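PDB 4HZD: CysE, serine acetyltransferase, which binds coenzyme A and probably transfers the acetyl group of acetyl-coenzyme A to L-serine, giving O-acetylserine for cysteine biosynthesis. Local coordinates for residues V93-V98 with K116-I121; H242-A247 with A251-E256. All coordinates share one frame; numbering follows the deposited sequence.

Interaction 1: V93-V98 with K116-I121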
loop_
_atom_site.group_PDB
_atom_site.type_symbol
_atom_site.label_atom_id
_atom_site.label_comp_id
_atom_site.label_asym_id
_atom_site.label_seq_id
_atom_site.Cartn_x
_atom_site.Cartn_y
_atom_site.Cartn_z
ATOM N N VAL A 93 20.711 -5.465 26.134
ATOM C CA VAL A 93 20.702 -4.649 27.365
ATOM C C VAL A 93 19.529 -3.635 27.345
ATOM O O VAL A 93 18.890 -3.392 28.377
ATOM C CB VAL A 93 22.061 -3.990 27.696
ATOM C CG1 VAL A 93 23.123 -5.062 27.896
ATOM C CG2 VAL A 93 22.519 -3.053 26.609
ATOM N N ASP A 94 19.219 -3.086 26.167
ATOM C CA ASP A 94 18.075 -2.167 26.037
ATOM C C ASP A 94 16.753 -2.879 26.320
ATOM O O ASP A 94 15.851 -2.318 26.955
ATOM C CB ASP A 94 18.042 -1.498 24.653
ATOM C CG ASP A 94 19.115 -0.448 24.459
ATOM O OD1 ASP A 94 19.792 -0.016 25.426
ATOM O OD2 ASP A 94 19.300 -0.027 23.305
ATOM N N ILE A 95 16.632 -4.119 25.838
ATOM C CA ILE A 95 15.468 -4.962 26.115
ATOM C C ILE A 95 15.382 -5.300 27.615
ATOM O O ILE A 95 14.310 -5.183 28.241
ATOM C CB ILE A 95 15.507 -6.267 25.271
ATOM C CG1 ILE A 95 15.224 -5.987 23.789
ATOM C CG2 ILE A 95 14.513 -7.302 25.809
ATOM C CD1 ILE A 95 15.396 -7.240 22.927
ATOM N N GLN A 96 16.524 -5.709 28.177
ATOM C CA GLN A 96 16.637 -5.965 29.610
ATOM C C GLN A 96 16.295 -4.740 30.480
ATOM O O GLN A 96 15.659 -4.905 31.516
ATOM C CB GLN A 96 18.011 -6.597 29.969
ATOM C CG GLN A 96 18.114 -7.081 31.416
ATOM C CD GLN A 96 17.401 -8.411 31.667
ATOM O OE1 GLN A 96 17.328 -9.286 30.798
ATOM N NE2 GLN A 96 16.870 -8.560 32.865
ATOM N N ALA A 97 16.627 -3.524 30.024
ATOM C CA ALA A 97 16.210 -2.296 30.710
ATOM C C ALA A 97 14.696 -2.179 30.857
ATOM O O ALA A 97 14.190 -1.829 31.936
ATOM C CB ALA A 97 16.753 -1.053 30.016
ATOM N N VAL A 98 13.972 -2.437 29.770
ATOM C CA VAL A 98 12.510 -2.360 29.830
ATOM C C VAL A 98 12.000 -3.408 30.799
ATOM O O VAL A 98 11.143 -3.129 31.633
ATOM C CB VAL A 98 11.814 -2.592 28.454
ATOM C CG1 VAL A 98 10.295 -2.537 28.616
ATOM C CG2 VAL A 98 12.255 -1.536 27.445
ATOM N N LYS A 116 7.404 1.869 21.191
ATOM C CA LYS A 116 8.026 2.789 20.235
ATOM C C LYS A 116 9.291 3.437 20.787
ATOM O O LYS A 116 10.195 3.753 20.031
ATOM C CB LYS A 116 7.005 3.838 19.705
ATOM C CG LYS A 116 6.613 4.909 20.710
ATOM C CD LYS A 116 5.422 5.743 20.203
ATOM C CE LYS A 116 5.294 7.030 21.024
ATOM N NZ LYS A 116 3.985 7.704 20.737
ATOM N N GLY A 117 9.413 3.562 22.120
ATOM C CA GLY A 117 10.679 4.051 22.694
ATOM C C GLY A 117 11.854 3.143 22.328
ATOM O O GLY A 117 12.911 3.613 21.876
ATOM N N PHE A 118 11.666 1.835 22.491
ATOM C CA PHE A 118 12.705 0.871 22.130
ATOM C C PHE A 118 12.976 0.924 20.602
ATOM O O PHE A 118 14.131 0.920 20.170
ATOM C CB PHE A 118 12.300 -0.555 22.566
ATOM C CG PHE A 118 13.220 -1.613 22.055
ATOM C CD1 PHE A 118 14.423 -1.863 22.703
ATOM C CD2 PHE A 118 12.880 -2.386 20.926
ATOM C CE1 PHE A 118 15.288 -2.845 22.238
ATOM C CE2 PHE A 118 13.738 -3.372 20.456
ATOM C CZ PHE A 118 14.956 -3.596 21.100
ATOM N N HIS A 119 11.921 1.009 19.786
ATOM C CA HIS A 119 12.099 1.107 18.331
ATOM C C HIS A 119 12.843 2.385 17.978
ATOM O O HIS A 119 13.749 2.378 17.122
ATOM C CB HIS A 119 10.757 1.078 17.598
ATOM C CG HIS A 119 9.946 -0.168 17.866
ATOM N ND1 HIS A 119 8.617 -0.147 17.977
ATOM C CD2 HIS A 119 10.344 -1.467 18.119
ATOM C CE1 HIS A 119 8.173 -1.392 18.249
ATOM N NE2 HIS A 119 9.239 -2.194 18.326
ATOM N N ALA A 120 12.510 3.496 18.647
ATOM C CA ALA A 120 13.255 4.742 18.387
ATOM C C ALA A 120 14.730 4.645 18.736
ATOM O O ALA A 120 15.569 5.250 18.079
ATOM C CB ALA A 120 12.635 5.920 19.098
ATOM N N ILE A 121 15.058 3.976 19.824
ATOM C CA ILE A 121 16.457 3.949 20.231
ATOM C C ILE A 121 17.323 3.297 19.147
ATOM O O ILE A 121 18.386 3.829 18.764
ATOM C CB ILE A 121 16.651 3.215 21.565
ATOM C CG1 ILE A 121 16.165 4.066 22.737
ATOM C CG2 ILE A 121 18.124 2.926 21.825
ATOM C CD1 ILE A 121 15.884 3.197 23.959
#

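Interaction 2: H242-A247 with A251-E256. With COA (coenzyme A), chain C.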
loop_
_atom_site.group_PDB
_atom_site.type_symbol
_atom_site.label_atom_id
_atom_site.label_comp_id
_atom_site.label_asym_id
_atom_site.label_seq_id
_atom_site.Cartn_x
_atom_site.Cartn_y
_atom_site.Cartn_z
ATOM N N HIS A 242 25.713 14.792 41.333
ATOM C CA HIS A 242 25.309 13.400 41.415
ATOM C C HIS A 242 24.406 13.169 42.598
ATOM O O HIS A 242 24.388 13.963 43.537
ATOM C CB HIS A 242 26.532 12.466 41.431
ATOM C CG HIS A 242 27.438 12.682 42.617
ATOM N ND1 HIS A 242 27.354 11.933 43.730
ATOM C CD2 HIS A 242 28.416 13.646 42.858
ATOM C CE1 HIS A 242 28.261 12.368 44.633
ATOM N NE2 HIS A 242 28.912 13.414 44.096
ATOM N N ASN A 243 23.608 12.105 42.527
ATOM C CA ASN A 243 22.858 11.588 43.672
ATOM C C ASN A 243 21.882 12.558 44.358
ATOM O O ASN A 243 21.724 12.526 45.582
ATOM C CB ASN A 243 23.826 10.954 44.684
ATOM C CG ASN A 243 24.415 9.655 44.170
ATOM O OD1 ASN A 243 25.530 9.631 43.647
ATOM N ND2 ASN A 243 23.650 8.585 44.268
ATOM N N VAL A 244 21.225 13.410 43.568
ATOM C CA VAL A 244 20.120 14.242 44.078
ATOM C C VAL A 244 18.819 14.131 43.250
ATOM O O VAL A 244 18.847 13.726 42.069
ATOM C CB VAL A 244 20.525 15.742 44.192
ATOM C CG1 VAL A 244 21.713 15.913 45.140
ATOM C CG2 VAL A 244 20.876 16.330 42.836
ATOM N N THR A 245 17.687 14.479 43.858
ATOM C CA THR A 245 16.474 14.714 43.078
ATOM C C THR A 245 16.242 16.202 42.922
ATOM O O THR A 245 16.369 16.948 43.898
ATOM C CB THR A 245 15.233 14.042 43.669
ATOM O OG1 THR A 245 15.518 12.664 43.926
ATOM C CG2 THR A 245 14.061 14.139 42.698
ATOM N N VAL A 246 15.948 16.636 41.688
ATOM C CA VAL A 246 15.519 18.010 41.437
ATOM C C VAL A 246 14.085 18.078 40.962
ATOM O O VAL A 246 13.580 17.172 40.290
ATOM C CB VAL A 246 16.475 18.817 40.492
ATOM C CG1 VAL A 246 17.917 18.548 40.866
ATOM C CG2 VAL A 246 16.278 18.466 39.022
ATOM N N ALA A 247 13.418 19.153 41.334
ATOM C CA ALA A 247 12.052 19.390 40.850
ATOM C C ALA A 247 11.821 20.865 40.729
ATOM O O ALA A 247 12.555 21.642 41.319
ATOM C CB ALA A 247 11.037 18.744 41.783
ATOM N N ALA A 251 14.280 24.170 38.163
ATOM C CA ALA A 251 14.526 23.031 39.039
ATOM C C ALA A 251 15.418 23.432 40.220
ATOM O O ALA A 251 16.326 24.245 40.065
ATOM C CB ALA A 251 15.166 21.876 38.276
ATOM N N ARG A 252 15.141 22.829 41.376
ATOM C CA ARG A 252 15.936 23.002 42.595
ATOM C C ARG A 252 16.077 21.644 43.208
ATOM O O ARG A 252 15.167 20.810 43.072
ATOM C CB ARG A 252 15.181 23.860 43.603
ATOM C CG ARG A 252 14.744 25.204 43.105
ATOM C CD ARG A 252 15.922 26.154 43.038
ATOM N NE ARG A 252 15.419 27.492 42.770
ATOM C CZ ARG A 252 16.018 28.374 41.985
ATOM N NH1 ARG A 252 17.143 28.061 41.371
ATOM N NH2 ARG A 252 15.463 29.554 41.791
ATOM N N ILE A 253 17.193 21.425 43.902
ATOM C CA ILE A 253 17.411 20.171 44.623
ATOM C C ILE A 253 16.346 20.016 45.699
ATOM O O ILE A 253 16.113 20.928 46.496
ATOM C CB ILE A 253 18.835 20.068 45.209
ATOM C CG1 ILE A 253 19.848 20.051 44.065
ATOM C CG2 ILE A 253 18.963 18.807 46.057
ATOM C CD1 ILE A 253 21.233 20.517 44.443
ATOM N N ILE A 254 15.668 18.882 45.692
ATOM C CA ILE A 254 14.595 18.644 46.646
ATOM C C ILE A 254 14.979 17.492 47.554
ATOM O O ILE A 254 14.240 17.166 48.475
ATOM C CB ILE A 254 13.201 18.383 45.982
ATOM C CG1 ILE A 254 13.247 17.214 44.986
ATOM C CG2 ILE A 254 12.647 19.611 45.272
ATOM C CD1 ILE A 254 12.720 15.937 45.574
ATOM N N GLY A 255 16.127 16.873 47.300
ATOM C CA GLY A 255 16.553 15.766 48.122
ATOM C C GLY A 255 17.714 14.965 47.589
ATOM O O GLY A 255 18.310 15.294 46.569
ATOM N N GLU A 256 18.016 13.886 48.295
ATOM C CA GLU A 256 19.171 13.060 48.014
ATOM C C GLU A 256 18.701 11.723 47.467
ATOM O O GLU A 256 17.651 11.229 47.857
ATOM C CB GLU A 256 19.914 12.830 49.318
ATOM C CG GLU A 256 21.383 12.498 49.189
ATOM C CD GLU A 256 22.029 12.349 50.555
ATOM O OE1 GLU A 256 22.124 13.367 51.270
ATOM O OE2 GLU A 256 22.434 11.217 50.917
HETATM N N1A COA C . 7.307 19.065 40.710
HETATM C C2A COA C . 7.428 19.948 41.726
HETATM N N3A COA C . 7.743 19.586 42.988
HETATM C C4A COA C . 7.936 18.275 43.308
HETATM C C5A COA C . 7.805 17.247 42.261
HETATM C C6A COA C . 7.471 17.730 40.892
HETATM N N6A COA C . 7.331 16.871 39.848
HETATM N N7A COA C . 8.052 16.062 42.866
HETATM C C8A COA C . 8.318 16.305 44.178
HETATM N N9A COA C . 8.244 17.625 44.434
HETATM C C1B COA C . 8.452 18.322 45.731
HETATM C C2B COA C . 7.325 18.048 46.716
HETATM O O2B COA C . 6.214 18.917 46.489
HETATM C C3B COA C . 8.002 18.306 48.049
HETATM O O3B COA C . 7.912 19.702 48.397
HETATM P P3B COA C . 7.546 20.214 49.895
HETATM O O7A COA C . 8.507 19.416 50.757
HETATM O O8A COA C . 6.082 19.868 50.082
HETATM O O9A COA C . 7.790 21.712 49.868
HETATM C C4B COA C . 9.458 17.897 47.803
HETATM O O4B COA C . 9.663 17.927 46.383
HETATM C C5B COA C . 9.771 16.493 48.318
HETATM O O5B COA C . 8.961 15.540 47.621
HETATM P P1A COA C . 9.279 13.957 47.625
HETATM O O1A COA C . 8.126 13.276 46.916
HETATM O O2A COA C . 9.645 13.547 49.038
HETATM O O3A COA C . 10.616 13.872 46.707
HETATM P P2A COA C . 11.058 12.583 45.829
HETATM O O4A COA C . 10.611 11.344 46.565
HETATM O O5A COA C . 12.517 12.728 45.447
HETATM O O6A COA C . 10.166 12.736 44.481
HETATM C CBP COA C . 10.206 12.348 42.031
HETATM C CCP COA C . 10.147 11.745 43.439
HETATM C CDP COA C . 10.409 13.854 42.118
HETATM C CEP COA C . 11.409 11.717 41.324
HETATM C CAP COA C . 8.875 12.014 41.300
HETATM O OAP COA C . 7.719 12.479 42.033
HETATM C C9P COA C . 8.772 12.525 39.875
HETATM O O9P COA C . 8.105 13.522 39.601
HETATM N N8P COA C . 9.442 11.816 38.963
HETATM C C7P COA C . 8.968 11.576 37.618
HETATM C C6P COA C . 8.085 10.335 37.508
HETATM C C5P COA C . 7.325 10.371 36.199
HETATM O O5P COA C . 7.593 11.214 35.353
HETATM N N4P COA C . 6.372 9.431 36.062
HETATM C C3P COA C . 5.386 9.356 34.997
HETATM C C2P COA C . 4.770 7.961 34.914
HETATM S S1P COA C . 3.940 7.774 33.319
#

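Interaction 1: V93-V98 with K116-I121
The ring of Phe118 reaches across to helix 87-101 and meets Asp94 and Ile95 side by side. Its CG stands anti to the backbone N (chi1 172°), which carries the ring out from its own helix. CE1 does most of the touching. Asp94 comes to the ring edge, near the ring plane, with CB 3.9 Å from Phe118 CE1. Ile95 crosses the ring obliquely. Its CG1 lies 3.5 Å from Phe118 CE1 and nearly as close to Phe118 CZ. CD1 follows, a little farther from Phe118 CZ.

One turn further on, Ile121 meets the other end of Asp94. Its CG2 methyl lies 3.5 Å from Asp94 OD2, a carbon-oxygen contact and not a hydrogen bond. The polar needs of this buried carboxylate are met by other residues. OD2 forms a salt bridge with Arg125 and accepts a hydrogen bond from Gln122, while OD1 takes the backbone N-H of Leu164. The carboxylate is therefore held at both oxygens, and its charge is probably balanced by Arg125.

The two helix segments run nearly antiparallel, at 160°, with axes 10.9 Å apart. The large ring spans this wide gap. Pro111 of helix 109-113 touches both Phe118 and Ile95, and Leu51 of helix 51-63 also packs on Ile95. Ile121 rests on Leu164 and on Leu166 of strand 165-166, where the N-terminal helices meet the beta-helix.

Interaction 2: H242-A247 with A251-E256
Ile253 fits against two valines at once, Val244 and Val246, on one face of the hairpin. Its CG2 lies 3.9 Å from Val244 CB, and its CG1 lies 4.0 Å from Val246 CG1. On the other branch of Val246 sits the small methyl of Ala251, with CB 3.7 Å from Val246 CG2. Val246 thus has one methyl against each neighbour.

Ile254 takes a different course. Its CG1 sits between the backbone N and the carbonyl carbon (chi1 56°), and its two branches part. CD1 goes to Thr245 CG2, 3.6 Å away, while CG2 goes to Ala247 CB.

The change coincides with a break in the strand pairing. Strands 244-247 and 252-256 form an antiparallel hairpin with a classic beta bulge, in which Ile254 and Gly255 both face Thr245. Thr245 O accepts a nearly straight bond from Ile254 N (2.7 Å, 177°) and a weak one from Gly255 N. Thr245 N donates to Gly255 O. Ala247 and Arg252 exchange a pair of backbone bonds nearer the turn. The hairpin extends one sheet of the left-handed beta-helix, through backbone hydrogen bonds between Lys229 and both Val244 and Val246.

Coenzyme A lies against Thr245, Ala247 and Ile254. Ile254 CD1 fills the hollow bounded by Thr245 CG2 and the pyrophosphate oxygens, a close carbon-oxygen contact at 3.2 Å from COA O3A. Thr245 OG1 gives a weak hydrogen bond to COA O5A. Ala247 CB sits over the face of the six-membered adenine ring, 3.5 Å from COA C4A.

How the interactions relate
Interactions 1 and 2 lie in different parts of the chain. Their centres are 26 Å apart and their nearest atoms about 19 Å, so they do not touch. Along the sequence they follow one another. Interaction 1 joins two helices in the N-terminal region, where they meet strand 165-166. That strand is at one edge of the sheet that strand 252-256 of interaction 2 closes at the other edge. Interaction 1 thus packs at one edge of this sheet, and interaction 2 forms the other edge within the chain. Only interaction 2 supplies residues of the coenzyme A pocket, whose other members include His168 and Leu187. Lys197 of the second subunit also hydrogen-bonds this coenzyme A.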